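Local coordinates for FBP protein (PDB 5OEZ) that probably hydrolyses fructose 1,6-bisphosphate to fructose 6-phosphate and phosphate, a magnesium-dependent step of gluconeogenesis, working as a homotetramer, at residues V130-P142 against M159-Y173. Residues are numbered along the deposited sequence; the frame is centred on the assembly and turned at random.
Sequences VSVGSIWGVWRLP and MLKGTDMVSAGYAVY
Strands 132-140 and 167-173 are antiparallel neighbours within the large mixed sheet of the N-terminal half of this class 1 fructose-1,6-bisphosphatase, joined by a connection that contains helix 150-158. Val166 and Ser167 together face Val138 in a classic beta bulge: Val138 O accepts from Val166 N at 2.9 Å and, weakly, from Ser167 N. This end lies beside the AMP site, for Ser167 touches Phe28 and Arg140 lies near Tyr113, both of which bind AMP.

Trp136 folds back over the partner strand, its CG in the cramped place between backbone N and carbonyl carbon (chi1 62°). The indole thus lies flat on Gly169, whose O sits 3.5 Å above the ring plane; glycine suits this place because a CB there would collide with Trp136 CZ2. On the face of the sheet that carries Trp136, packed under helix 27-47, Tyr173 OH donates to Ser134 OG (2.9 Å) in the plane of its ring, while Ser134 OG also bonds Pro119 O of strand 113-121. The other face of the sheet carries Ile135 and Tyr170, packed on helix 252-262; Tyr170 OH bonds His257.

Past the bulge, Trp139 is gripped by the turn leading into the second strand. Its NE1 donates almost straight (173°) to Lys161 O, 3.0 Å away and in the indole plane, though it meets that oxygen from above the carbonyl plane; Asp164 N approaches from the other face. Met165 CG makes a CH-pi contact 3.8 Å from the centroid of the Trp139 six-membered ring. Met165 SD stands over the same face at 4.4 Å, a Met-aromatic contact, and a bend at chi3 (-36°) brings Met165 CE against Trp139 CZ2. Leu160 CD1 reaches Trp139 CD1, and Leu160 CD2 meets Pro142 CG.

One edge bond and one covered face together fix the tilt of the Trp139 indole: Lys161 O satisfies its buried N-H, while Met165 and Leu160 pack on its carbon surface.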
# COMPACT_ATOMS: atom_id res chain seq x y z
N VAL C 130 6.71 -9.23 -16.95
CA VAL C 130 7.51 -10.36 -16.47
C VAL C 130 8.60 -9.85 -15.50
O VAL C 130 8.95 -8.67 -15.50
CB VAL C 130 8.00 -11.34 -17.56
CG1 VAL C 130 9.25 -10.89 -18.30
CG2 VAL C 130 8.24 -12.73 -16.97
N SER C 131 9.03 -10.74 -14.62
CA SER C 131 10.11 -10.51 -13.67
C SER C 131 11.23 -9.63 -14.22
O SER C 131 11.68 -9.81 -15.35
CB SER C 131 10.77 -11.86 -13.33
OG SER C 131 10.00 -12.67 -12.46
N VAL C 132 11.68 -8.68 -13.39
CA VAL C 132 12.97 -8.03 -13.59
C VAL C 132 13.75 -8.12 -12.27
O VAL C 132 13.22 -8.63 -11.30
CB VAL C 132 12.83 -6.58 -14.08
CG1 VAL C 132 12.18 -6.57 -15.44
CG2 VAL C 132 12.01 -5.74 -13.11
N GLY C 133 14.99 -7.63 -12.25
CA GLY C 133 15.86 -7.80 -11.09
C GLY C 133 17.03 -6.83 -10.99
O GLY C 133 17.27 -6.07 -11.91
N SER C 134 17.68 -6.82 -9.83
CA SER C 134 18.89 -6.03 -9.56
C SER C 134 19.89 -6.99 -8.97
O SER C 134 19.50 -7.88 -8.24
CB SER C 134 18.64 -4.91 -8.53
OG SER C 134 17.60 -4.02 -8.91
N ILE C 135 21.18 -6.76 -9.24
CA ILE C 135 22.25 -7.63 -8.76
C ILE C 135 23.42 -6.79 -8.25
O ILE C 135 23.72 -5.74 -8.83
CB ILE C 135 22.81 -8.52 -9.89
CG1 ILE C 135 21.67 -9.19 -10.67
CG2 ILE C 135 23.75 -9.59 -9.33
CD1 ILE C 135 22.11 -9.82 -11.98
N TRP C 136 24.07 -7.23 -7.18
CA TRP C 136 25.25 -6.53 -6.68
C TRP C 136 26.26 -7.49 -6.06
O TRP C 136 25.89 -8.54 -5.55
CB TRP C 136 24.87 -5.42 -5.67
CG TRP C 136 24.21 -5.97 -4.50
CD1 TRP C 136 24.81 -6.42 -3.36
CD2 TRP C 136 22.80 -6.19 -4.33
NE1 TRP C 136 23.85 -6.87 -2.49
CE2 TRP C 136 22.62 -6.76 -3.07
CE3 TRP C 136 21.69 -5.94 -5.14
CZ2 TRP C 136 21.37 -7.11 -2.59
CZ3 TRP C 136 20.44 -6.28 -4.65
CH2 TRP C 136 20.30 -6.85 -3.40
N GLY C 137 27.53 -7.11 -6.12
CA GLY C 137 28.62 -7.83 -5.49
C GLY C 137 29.49 -6.82 -4.80
O GLY C 137 29.73 -5.73 -5.32
N VAL C 138 30.00 -7.20 -3.63
CA VAL C 138 30.76 -6.30 -2.76
C VAL C 138 32.14 -6.90 -2.44
O VAL C 138 32.26 -8.06 -2.07
CB VAL C 138 30.00 -6.07 -1.43
CG1 VAL C 138 30.72 -5.04 -0.55
CG2 VAL C 138 28.56 -5.64 -1.67
N TRP C 139 33.18 -6.08 -2.61
CA TRP C 139 34.56 -6.44 -2.29
C TRP C 139 35.03 -5.43 -1.24
O TRP C 139 34.40 -4.38 -1.06
CB TRP C 139 35.45 -6.33 -3.52
CG TRP C 139 35.42 -7.49 -4.46
CD1 TRP C 139 36.33 -8.49 -4.55
CD2 TRP C 139 34.45 -7.73 -5.48
NE1 TRP C 139 36.00 -9.35 -5.56
CE2 TRP C 139 34.85 -8.90 -6.16
CE3 TRP C 139 33.30 -7.06 -5.90
CZ2 TRP C 139 34.13 -9.44 -7.22
CZ3 TRP C 139 32.57 -7.60 -6.97
CH2 TRP C 139 32.99 -8.78 -7.61
N ARG C 140 36.16 -5.74 -0.61
CA ARG C 140 36.78 -4.85 0.36
C ARG C 140 38.14 -4.34 -0.15
O ARG C 140 38.81 -5.02 -0.91
CB ARG C 140 36.90 -5.58 1.71
CG ARG C 140 37.44 -4.71 2.82
CD ARG C 140 37.57 -5.50 4.10
NE ARG C 140 36.25 -5.65 4.69
CZ ARG C 140 35.68 -4.80 5.54
NH1 ARG C 140 36.31 -3.70 5.95
NH2 ARG C 140 34.46 -5.06 5.99
N LEU C 141 38.52 -3.12 0.22
CA LEU C 141 39.87 -2.64 -0.07
C LEU C 141 40.86 -3.66 0.47
O LEU C 141 40.78 -4.01 1.66
CB LEU C 141 40.17 -1.31 0.64
CG LEU C 141 39.80 0.02 0.00
CD1 LEU C 141 40.25 1.15 0.93
CD2 LEU C 141 40.45 0.14 -1.36
N PRO C 142 41.79 -4.15 -0.38
CA PRO C 142 42.92 -4.88 0.20
C PRO C 142 43.66 -4.06 1.26
O PRO C 142 43.56 -2.82 1.26
CB PRO C 142 43.82 -5.15 -1.01
CG PRO C 142 42.86 -5.23 -2.15
CD PRO C 142 41.82 -4.18 -1.85
N MET C 159 43.76 -6.68 -9.32
CA MET C 159 44.31 -7.56 -8.27
C MET C 159 43.28 -8.51 -7.63
O MET C 159 43.68 -9.42 -6.91
CB MET C 159 44.98 -6.71 -7.18
CG MET C 159 46.16 -5.87 -7.65
SD MET C 159 47.18 -5.24 -6.29
CE MET C 159 45.92 -4.56 -5.22
N LEU C 160 41.99 -8.31 -7.88
CA LEU C 160 40.93 -9.06 -7.20
C LEU C 160 40.38 -10.23 -8.00
O LEU C 160 40.55 -10.30 -9.22
CB LEU C 160 39.78 -8.11 -6.83
CG LEU C 160 40.16 -6.99 -5.86
CD1 LEU C 160 39.01 -6.01 -5.72
CD2 LEU C 160 40.58 -7.52 -4.49
N LYS C 161 39.75 -11.17 -7.30
CA LYS C 161 38.99 -12.27 -7.91
C LYS C 161 37.65 -12.41 -7.20
O LYS C 161 37.46 -11.87 -6.11
CB LYS C 161 39.74 -13.60 -7.81
CG LYS C 161 40.98 -13.72 -8.68
CD LYS C 161 41.46 -15.18 -8.71
CE LYS C 161 42.59 -15.44 -9.73
NZ LYS C 161 43.72 -16.33 -9.33
N GLY C 162 36.74 -13.15 -7.82
CA GLY C 162 35.47 -13.48 -7.20
C GLY C 162 35.59 -14.16 -5.84
O GLY C 162 34.72 -13.99 -4.99
N THR C 163 36.67 -14.91 -5.63
CA THR C 163 36.93 -15.60 -4.37
C THR C 163 37.22 -14.65 -3.20
O THR C 163 37.13 -15.07 -2.06
CB THR C 163 38.08 -16.63 -4.50
OG1 THR C 163 39.21 -16.01 -5.12
CG2 THR C 163 37.65 -17.82 -5.36
N ASP C 164 37.57 -13.39 -3.49
CA ASP C 164 37.78 -12.32 -2.48
C ASP C 164 36.50 -11.53 -2.14
O ASP C 164 36.52 -10.63 -1.30
CB ASP C 164 38.81 -11.31 -3.01
CG ASP C 164 40.16 -11.95 -3.31
OD1 ASP C 164 40.73 -12.55 -2.38
OD2 ASP C 164 40.64 -11.84 -4.47
N MET C 165 35.40 -11.83 -2.83
CA MET C 165 34.15 -11.10 -2.68
C MET C 165 33.59 -11.37 -1.27
O MET C 165 33.45 -12.52 -0.88
CB MET C 165 33.16 -11.54 -3.78
CG MET C 165 32.04 -10.58 -4.12
SD MET C 165 30.80 -11.23 -5.28
CE MET C 165 31.82 -12.22 -6.37
N VAL C 166 33.29 -10.32 -0.53
CA VAL C 166 32.75 -10.47 0.83
C VAL C 166 31.22 -10.60 0.89
O VAL C 166 30.71 -11.18 1.84
CB VAL C 166 33.20 -9.38 1.80
CG1 VAL C 166 34.71 -9.26 1.80
CG2 VAL C 166 32.53 -8.07 1.47
N SER C 167 30.50 -10.10 -0.11
CA SER C 167 29.04 -10.23 -0.12
C SER C 167 28.45 -10.10 -1.51
O SER C 167 29.05 -9.52 -2.40
CB SER C 167 28.42 -9.19 0.82
OG SER C 167 27.02 -9.30 0.84
N ALA C 168 27.29 -10.70 -1.69
CA ALA C 168 26.56 -10.61 -2.94
C ALA C 168 25.08 -10.76 -2.70
O ALA C 168 24.67 -11.42 -1.75
CB ALA C 168 27.04 -11.70 -3.91
N GLY C 169 24.26 -10.21 -3.58
CA GLY C 169 22.83 -10.44 -3.50
C GLY C 169 22.10 -10.05 -4.76
O GLY C 169 22.68 -9.45 -5.66
N TYR C 170 20.80 -10.36 -4.80
CA TYR C 170 19.93 -9.84 -5.83
C TYR C 170 18.54 -9.53 -5.29
O TYR C 170 18.17 -9.97 -4.21
CB TYR C 170 19.86 -10.78 -7.02
CG TYR C 170 19.23 -12.12 -6.74
CD1 TYR C 170 17.84 -12.27 -6.67
CD2 TYR C 170 20.02 -13.23 -6.56
CE1 TYR C 170 17.27 -13.50 -6.41
CE2 TYR C 170 19.46 -14.47 -6.28
CZ TYR C 170 18.09 -14.60 -6.20
OH TYR C 170 17.52 -15.81 -5.93
N ALA C 171 17.80 -8.73 -6.05
CA ALA C 171 16.39 -8.49 -5.81
C ALA C 171 15.58 -8.96 -7.04
O ALA C 171 16.01 -8.74 -8.17
CB ALA C 171 16.14 -7.02 -5.54
N VAL C 172 14.44 -9.60 -6.80
CA VAL C 172 13.51 -9.99 -7.86
C VAL C 172 12.24 -9.20 -7.67
O VAL C 172 11.63 -9.27 -6.61
CB VAL C 172 13.10 -11.46 -7.76
CG1 VAL C 172 12.55 -11.94 -9.10
CG2 VAL C 172 14.25 -12.31 -7.33
N TYR C 173 11.83 -8.47 -8.70
CA TYR C 173 10.61 -7.70 -8.70
C TYR C 173 9.56 -8.48 -9.49
O TYR C 173 9.53 -8.43 -10.71
CB TYR C 173 10.85 -6.32 -9.32
CG TYR C 173 12.04 -5.57 -8.76
CD1 TYR C 173 11.93 -4.82 -7.57
CD2 TYR C 173 13.28 -5.60 -9.40
CE1 TYR C 173 13.03 -4.15 -7.05
CE2 TYR C 173 14.38 -4.92 -8.89
CZ TYR C 173 14.26 -4.20 -7.71
OH TYR C 173 15.34 -3.50 -7.21